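Local coordinates for xyloglucan-specific endo-beta-1,4-glucanase BoGH5A (Bacteroides ovatus, PDB 3ZMR), which cleaves the beta-1,4-glucan backbone of xyloglucan internally, with retention of anomeric configuration, releasing xyloglucan oligosaccharides, at residues Val211-Asn223 / Leu233-Ala245. Sequence-based numbering, arbitrary orientation.
Sequences VIINIHWEGGWLN and LDERLEAMWKQIA. With XYS (alpha-D-xylopyranose), chain C; GLC (alpha-D-glucopyranose), chain L; BGC (beta-D-glucopyranose), chain B; EDO (1,2-ethanediol), chain H.
Glu218 OE2 is gripped by the indole N-H of Trp221 (NE1 to OE2 2.7 Å, on the anti lone pair) and by the hydroxyl of Ser178, while Met240 CE from the helix touches the same oxygen at 3.5 Å. The contact belongs to the (beta/alpha)8 barrel of family 5 glycosidases: strand 211-214 and the loop after it pack against helix 233-245, which runs back at 148° to the strand, as in a beta-alpha unit. Arg236, extended from CG to NE, lays its guanidinium flat on one indole face of Trp221, planes 2° apart and CZ 3.6 Å from the centroid of the five-membered ring, a cation-pi stack. Its CD rests over the six-membered ring, Leu233 CD2 meets the ring edge at CE3, and Met240 SD adds an oblique Met-aromatic contact. NH2 of Arg236 also bonds Ser178 OG, so this serine ties both charged side chains; Glu218 OE2 lies well out of the guanidinium plane and would act on it through charge alone. With an alanine at Trp221, the Arg236 guanidinium would probably lose the flat surface it lies on, and Glu218 OE2 its indole donor. Deeper in, Ile215 carries CG1 anti to the carbonyl carbon (chi1 -60°), which sends CD1 over the Trp241 face, 3.7 Å from the centroid of the five-membered ring, where it also touches Met240 CB and Ile244 CD1. Trp241 NE1 is satisfied by Gly259 O. Turned away from the helix, Asn214 accepts from Val175 N at OD1, which holds the amide whose ND2 donates to His216 ND1 in the ring plane and orients the imidazole. His216, a substrate-binding residue, donates from NE2 to O3 of the bound glucose, modelled in both anomers, at 2.9 Å in the alpha and 3.0 Å in the beta form.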
loop_
_atom_site.group_PDB
_atom_site.type_symbol
_atom_site.label_atom_id
_atom_site.label_comp_id
_atom_site.label_asym_id
_atom_site.label_seq_id
_atom_site.Cartn_x
_atom_site.Cartn_y
_atom_site.Cartn_z
ATOM N N VAL A 211 -0.231 -11.507 10.419
ATOM C CA VAL A 211 -0.775 -11.913 9.123
ATOM C C VAL A 211 -1.247 -10.686 8.363
ATOM O O VAL A 211 -1.958 -9.864 8.930
ATOM C CB VAL A 211 -1.922 -12.921 9.254
ATOM C CG1 VAL A 211 -2.490 -13.265 7.889
ATOM C CG2 VAL A 211 -1.419 -14.164 10.019
ATOM N N ILE A 212 -0.845 -10.560 7.111
ATOM C CA ILE A 212 -1.314 -9.558 6.189
ATOM C C ILE A 212 -2.089 -10.238 5.056
ATOM O O ILE A 212 -1.547 -11.156 4.410
ATOM C CB ILE A 212 -0.147 -8.755 5.580
ATOM C CG1 ILE A 212 0.666 -7.999 6.628
ATOM C CG2 ILE A 212 -0.660 -7.796 4.513
ATOM C CD1 ILE A 212 2.063 -7.608 6.179
ATOM N N ILE A 213 -3.335 -9.846 4.819
ATOM C CA ILE A 213 -4.099 -10.282 3.632
ATOM C C ILE A 213 -4.362 -9.082 2.735
ATOM O O ILE A 213 -4.557 -7.963 3.226
ATOM C CB ILE A 213 -5.412 -10.999 3.984
ATOM C CG1 ILE A 213 -6.337 -10.131 4.838
ATOM C CG2 ILE A 213 -5.103 -12.330 4.658
ATOM C CD1 ILE A 213 -7.699 -10.753 5.075
ATOM N N ASN A 214 -4.376 -9.296 1.432
ATOM C CA ASN A 214 -4.636 -8.242 0.471
ATOM C C ASN A 214 -5.705 -8.655 -0.540
ATOM O O ASN A 214 -6.340 -9.705 -0.412
ATOM C CB ASN A 214 -3.349 -7.773 -0.191
ATOM C CG ASN A 214 -2.859 -8.695 -1.291
ATOM O OD1 ASN A 214 -3.444 -9.749 -1.562
ATOM N ND2 ASN A 214 -1.738 -8.342 -1.877
ATOM N N ILE A 215 -5.952 -7.780 -1.504
ATOM C CA ILE A 215 -6.518 -8.177 -2.810
ATOM C C ILE A 215 -5.368 -7.970 -3.808
ATOM O O ILE A 215 -4.857 -6.873 -3.964
ATOM C CB ILE A 215 -7.758 -7.362 -3.221
ATOM C CG1 ILE A 215 -8.893 -7.501 -2.205
ATOM C CG2 ILE A 215 -8.213 -7.854 -4.600
ATOM C CD1 ILE A 215 -10.064 -6.602 -2.524
ATOM N N HIS A 216 -4.951 -9.039 -4.483
ATOM C CA HIS A 216 -3.731 -9.015 -5.272
ATOM C C HIS A 216 -4.086 -8.674 -6.726
ATOM O O HIS A 216 -5.193 -8.197 -7.011
ATOM C CB HIS A 216 -3.017 -10.369 -5.155
ATOM C CG HIS A 216 -1.526 -10.318 -5.328
ATOM N ND1 HIS A 216 -0.707 -9.750 -4.391
ATOM C CD2 HIS A 216 -0.709 -10.798 -6.310
ATOM C CE1 HIS A 216 0.557 -9.886 -4.767
ATOM N NE2 HIS A 216 0.585 -10.540 -5.928
ATOM N N TRP A 217 -3.170 -8.944 -7.643
ATOM C CA TRP A 217 -3.314 -8.603 -9.062
ATOM C C TRP A 217 -4.585 -9.190 -9.693
ATOM O O TRP A 217 -5.361 -8.491 -10.325
ATOM C CB TRP A 217 -2.081 -9.143 -9.799
ATOM C CG TRP A 217 -2.141 -9.031 -11.298
ATOM C CD1 TRP A 217 -2.072 -7.886 -12.074
ATOM C CD2 TRP A 217 -2.299 -10.127 -12.219
ATOM N NE1 TRP A 217 -2.185 -8.214 -13.416
ATOM C CE2 TRP A 217 -2.295 -9.576 -13.527
ATOM C CE3 TRP A 217 -2.385 -11.520 -12.067
ATOM C CZ2 TRP A 217 -2.379 -10.367 -14.659
ATOM C CZ3 TRP A 217 -2.485 -12.302 -13.212
ATOM C CH2 TRP A 217 -2.487 -11.731 -14.466
ATOM N N GLU A 218 -4.758 -10.493 -9.527
ATOM C CA GLU A 218 -5.931 -11.252 -10.016
ATOM C C GLU A 218 -6.473 -10.798 -11.391
ATOM O O GLU A 218 -7.659 -10.524 -11.579
ATOM C CB GLU A 218 -7.027 -11.369 -8.974
ATOM C CG GLU A 218 -7.647 -10.077 -8.502
ATOM C CD GLU A 218 -8.927 -10.290 -7.709
ATOM O OE1 GLU A 218 -9.138 -11.411 -7.198
ATOM O OE2 GLU A 218 -9.708 -9.315 -7.590
ATOM N N GLY A 219 -5.564 -10.750 -12.363
ATOM C CA GLY A 219 -5.895 -10.430 -13.746
ATOM C C GLY A 219 -5.752 -8.984 -14.157
ATOM O O GLY A 219 -5.795 -8.669 -15.358
ATOM N N GLY A 220 -5.590 -8.095 -13.174
ATOM C CA GLY A 220 -5.247 -6.694 -13.455
ATOM C C GLY A 220 -6.435 -5.746 -13.585
ATOM O O GLY A 220 -6.275 -4.622 -14.085
ATOM N N TRP A 221 -7.626 -6.143 -13.128
ATOM C CA TRP A 221 -8.801 -5.262 -13.277
ATOM C C TRP A 221 -8.643 -3.882 -12.658
ATOM O O TRP A 221 -9.277 -2.942 -13.118
ATOM C CB TRP A 221 -10.044 -5.905 -12.684
ATOM C CG TRP A 221 -10.014 -6.144 -11.207
ATOM C CD1 TRP A 221 -9.591 -7.280 -10.552
ATOM C CD2 TRP A 221 -10.396 -5.210 -10.176
ATOM N NE1 TRP A 221 -9.697 -7.114 -9.188
ATOM C CE2 TRP A 221 -10.211 -5.862 -8.928
ATOM C CE3 TRP A 221 -10.927 -3.919 -10.184
ATOM C CZ2 TRP A 221 -10.475 -5.221 -7.697
ATOM C CZ3 TRP A 221 -11.221 -3.305 -8.958
ATOM C CH2 TRP A 221 -11.029 -3.969 -7.746
ATOM N N LEU A 222 -7.801 -3.761 -11.615
ATOM C CA LEU A 222 -7.650 -2.475 -10.915
ATOM C C LEU A 222 -6.682 -1.535 -11.654
ATOM O O LEU A 222 -6.565 -0.361 -11.324
ATOM C CB LEU A 222 -7.204 -2.680 -9.460
ATOM C CG LEU A 222 -7.280 -1.477 -8.526
ATOM C CD1 LEU A 222 -8.645 -0.818 -8.476
ATOM C CD2 LEU A 222 -6.807 -1.890 -7.138
ATOM N N ASN A 223 -5.997 -2.059 -12.670
ATOM C CA ASN A 223 -4.927 -1.330 -13.339
ATOM C C ASN A 223 -5.403 -0.364 -14.411
ATOM O O ASN A 223 -4.936 -0.382 -15.561
ATOM C CB ASN A 223 -3.886 -2.302 -13.898
ATOM C CG ASN A 223 -3.095 -2.996 -12.806
ATOM O OD1 ASN A 223 -3.020 -2.523 -11.665
ATOM N ND2 ASN A 223 -2.513 -4.149 -13.137
ATOM N N LEU A 233 -14.237 1.270 -10.661
ATOM C CA LEU A 233 -13.166 0.623 -9.888
ATOM C C LEU A 233 -13.331 0.889 -8.383
ATOM O O LEU A 233 -13.202 -0.046 -7.565
ATOM C CB LEU A 233 -11.781 1.045 -10.385
ATOM C CG LEU A 233 -11.443 0.541 -11.781
ATOM C CD1 LEU A 233 -10.026 0.909 -12.159
ATOM C CD2 LEU A 233 -11.655 -0.926 -11.935
ATOM N N ASP A 234 -13.651 2.131 -8.033
ATOM C CA ASP A 234 -13.895 2.478 -6.626
ATOM C C ASP A 234 -15.067 1.638 -6.096
ATOM O O ASP A 234 -15.036 1.142 -4.974
ATOM C CB ASP A 234 -14.271 3.962 -6.465
ATOM C CG ASP A 234 -13.130 4.923 -6.601
ATOM O OD1 ASP A 234 -11.955 4.509 -6.735
ATOM O OD2 ASP A 234 -13.420 6.160 -6.526
ATOM N N GLU A 235 -16.142 1.507 -6.889
ATOM C CA GLU A 235 -17.328 0.769 -6.458
ATOM C C GLU A 235 -16.987 -0.697 -6.215
ATOM O O GLU A 235 -17.386 -1.293 -5.201
ATOM C CB GLU A 235 -18.408 0.888 -7.508
ATOM C CG GLU A 235 -19.623 0.010 -7.306
ATOM C CD GLU A 235 -20.628 0.217 -8.404
ATOM O OE1 GLU A 235 -21.452 1.145 -8.286
ATOM O OE2 GLU A 235 -20.533 -0.526 -9.391
ATOM N N ARG A 236 -16.214 -1.287 -7.135
ATOM C CA ARG A 236 -15.825 -2.687 -7.001
ATOM C C ARG A 236 -14.896 -2.922 -5.807
ATOM O O ARG A 236 -15.077 -3.879 -5.065
ATOM C CB ARG A 236 -15.177 -3.172 -8.292
ATOM C CG ARG A 236 -14.693 -4.600 -8.231
ATOM C CD ARG A 236 -14.264 -5.084 -9.586
ATOM N NE ARG A 236 -13.749 -6.433 -9.552
ATOM C CZ ARG A 236 -13.412 -7.107 -10.652
ATOM N NH1 ARG A 236 -13.564 -6.548 -11.842
ATOM N NH2 ARG A 236 -12.921 -8.330 -10.567
ATOM N N LEU A 237 -13.888 -2.069 -5.665
ATOM C CA LEU A 237 -12.919 -2.205 -4.572
ATOM C C LEU A 237 -13.662 -2.128 -3.222
ATOM O O LEU A 237 -13.418 -2.945 -2.302
ATOM C CB LEU A 237 -11.864 -1.136 -4.726
ATOM C CG LEU A 237 -10.680 -1.300 -3.755
ATOM C CD1 LEU A 237 -9.890 -2.578 -3.963
ATOM C CD2 LEU A 237 -9.781 -0.071 -3.854
ATOM N N GLU A 238 -14.597 -1.186 -3.110
ATOM C CA GLU A 238 -15.429 -1.088 -1.906
ATOM C C GLU A 238 -16.256 -2.346 -1.664
ATOM O O GLU A 238 -16.334 -2.868 -0.553
ATOM C CB GLU A 238 -16.362 0.141 -1.986
ATOM C CG GLU A 238 -17.309 0.227 -0.797
ATOM C CD GLU A 238 -18.237 1.430 -0.806
ATOM O OE1 GLU A 238 -18.502 1.986 -1.874
ATOM O OE2 GLU A 238 -18.699 1.813 0.289
ATOM N N ALA A 239 -16.918 -2.833 -2.721
ATOM C CA ALA A 239 -17.820 -3.979 -2.572
ATOM C C ALA A 239 -17.060 -5.206 -2.095
ATOM O O ALA A 239 -17.542 -5.968 -1.255
ATOM C CB ALA A 239 -18.540 -4.282 -3.870
ATOM N N MET A 240 -15.843 -5.367 -2.605
ATOM C CA MET A 240 -15.010 -6.501 -2.247
ATOM C C MET A 240 -14.483 -6.348 -0.833
ATOM O O MET A 240 -14.634 -7.253 0.013
ATOM C CB MET A 240 -13.868 -6.681 -3.265
ATOM C CG MET A 240 -14.367 -7.057 -4.668
ATOM S SD MET A 240 -13.017 -7.221 -5.839
ATOM C CE MET A 240 -12.301 -8.767 -5.315
ATOM N N TRP A 241 -13.910 -5.176 -0.533
ATOM C CA TRP A 241 -13.374 -4.964 0.822
ATOM C C TRP A 241 -14.429 -4.961 1.928
ATOM O O TRP A 241 -14.143 -5.358 3.060
ATOM C CB TRP A 241 -12.494 -3.707 0.935
ATOM C CG TRP A 241 -11.057 -4.046 0.662
ATOM C CD1 TRP A 241 -10.307 -3.685 -0.430
ATOM C CD2 TRP A 241 -10.209 -4.859 1.479
ATOM N NE1 TRP A 241 -9.057 -4.257 -0.355
ATOM C CE2 TRP A 241 -8.968 -4.994 0.794
ATOM C CE3 TRP A 241 -10.393 -5.553 2.681
ATOM C CZ2 TRP A 241 -7.909 -5.750 1.307
ATOM C CZ3 TRP A 241 -9.326 -6.271 3.197
ATOM C CH2 TRP A 241 -8.119 -6.381 2.505
ATOM N N LYS A 242 -15.656 -4.544 1.601
ATOM C CA LYS A 242 -16.710 -4.598 2.600
ATOM C C LYS A 242 -16.917 -6.046 3.089
ATOM O O LYS A 242 -17.043 -6.339 4.290
ATOM C CB LYS A 242 -17.998 -3.970 2.083
ATOM C CG LYS A 242 -19.092 -3.930 3.131
ATOM C CD LYS A 242 -20.320 -3.186 2.597
ATOM C CE LYS A 242 -21.404 -3.200 3.662
ATOM N NZ LYS A 242 -22.682 -2.601 3.209
ATOM N N GLN A 243 -16.951 -6.972 2.128
ATOM C CA GLN A 243 -17.117 -8.375 2.453
ATOM C C GLN A 243 -15.974 -8.948 3.269
ATOM O O GLN A 243 -16.161 -9.679 4.252
ATOM C CB GLN A 243 -17.259 -9.211 1.192
ATOM C CG GLN A 243 -18.558 -8.918 0.450
ATOM C CD GLN A 243 -18.557 -9.575 -0.901
ATOM O OE1 GLN A 243 -18.859 -10.769 -1.034
ATOM N NE2 GLN A 243 -18.193 -8.810 -1.905
ATOM N N ILE A 244 -14.765 -8.652 2.807
ATOM C CA ILE A 244 -13.579 -9.190 3.483
ATOM C C ILE A 244 -13.458 -8.604 4.910
ATOM O O ILE A 244 -13.239 -9.332 5.901
ATOM C CB ILE A 244 -12.312 -8.868 2.683
ATOM C CG1 ILE A 244 -12.375 -9.479 1.267
ATOM C CG2 ILE A 244 -11.066 -9.339 3.438
ATOM C CD1 ILE A 244 -11.472 -8.753 0.291
ATOM N N ALA A 245 -13.648 -7.279 5.006
ATOM C CA ALA A 245 -13.601 -6.611 6.311
ATOM C C ALA A 245 -14.630 -7.172 7.271
ATOM O O ALA A 245 -14.336 -7.401 8.444
ATOM C CB ALA A 245 -13.792 -5.114 6.127
HETATM C C1 XYS C . 1.017 -11.899 -12.441
HETATM C C2 XYS C . 1.036 -10.996 -13.701
HETATM C C3 XYS C . 1.995 -9.846 -13.418
HETATM C C4 XYS C . 1.648 -9.118 -12.127
HETATM C C5 XYS C . 1.485 -10.070 -10.925
HETATM O O2 XYS C . 1.454 -11.661 -14.933
HETATM O O3 XYS C . 2.003 -8.878 -14.472
HETATM O O4 XYS C . 2.693 -8.201 -11.849
HETATM O O5 XYS C . 0.633 -11.152 -11.275
HETATM C C1 GLC L . 5.379 -8.456 -7.610
HETATM C C2 GLC L . 4.000 -9.104 -7.658
HETATM C C3 GLC L . 4.085 -10.630 -7.602
HETATM C C4 GLC L . 5.043 -11.071 -8.713
HETATM C C5 GLC L . 6.347 -10.262 -8.661
HETATM C C6 GLC L . 7.369 -10.655 -9.724
HETATM O O2 GLC L . 3.217 -8.567 -6.625
HETATM O O3 GLC L . 2.778 -11.243 -7.675
HETATM O O4 GLC L . 5.306 -12.427 -8.476
HETATM O O5 GLC L . 6.075 -8.882 -8.751
HETATM O O6 GLC L . 8.188 -11.659 -9.154
HETATM C C2 BGC B . 3.893 -8.922 -7.701
HETATM C C3 BGC B . 4.113 -10.442 -7.626
HETATM C C4 BGC B . 5.153 -10.929 -8.629
HETATM C C5 BGC B . 6.387 -10.055 -8.365
HETATM C C6 BGC B . 7.552 -10.481 -9.242
HETATM C C1 BGC B . 5.151 -8.042 -7.754
HETATM O O2 BGC B . 3.099 -8.515 -6.588
HETATM O O3 BGC B . 2.852 -11.099 -7.871
HETATM O O4 BGC B . 5.366 -12.361 -8.475
HETATM O O5 BGC B . 6.106 -8.664 -8.616
HETATM O O6 BGC B . 7.050 -10.592 -10.585
HETATM C C1 EDO H . -15.938 -3.656 -13.586
HETATM O O1 EDO H . -15.459 -3.666 -14.937
HETATM C C2 EDO H . -14.895 -3.006 -12.694
HETATM O O2 EDO H . -13.689 -3.769 -12.769
#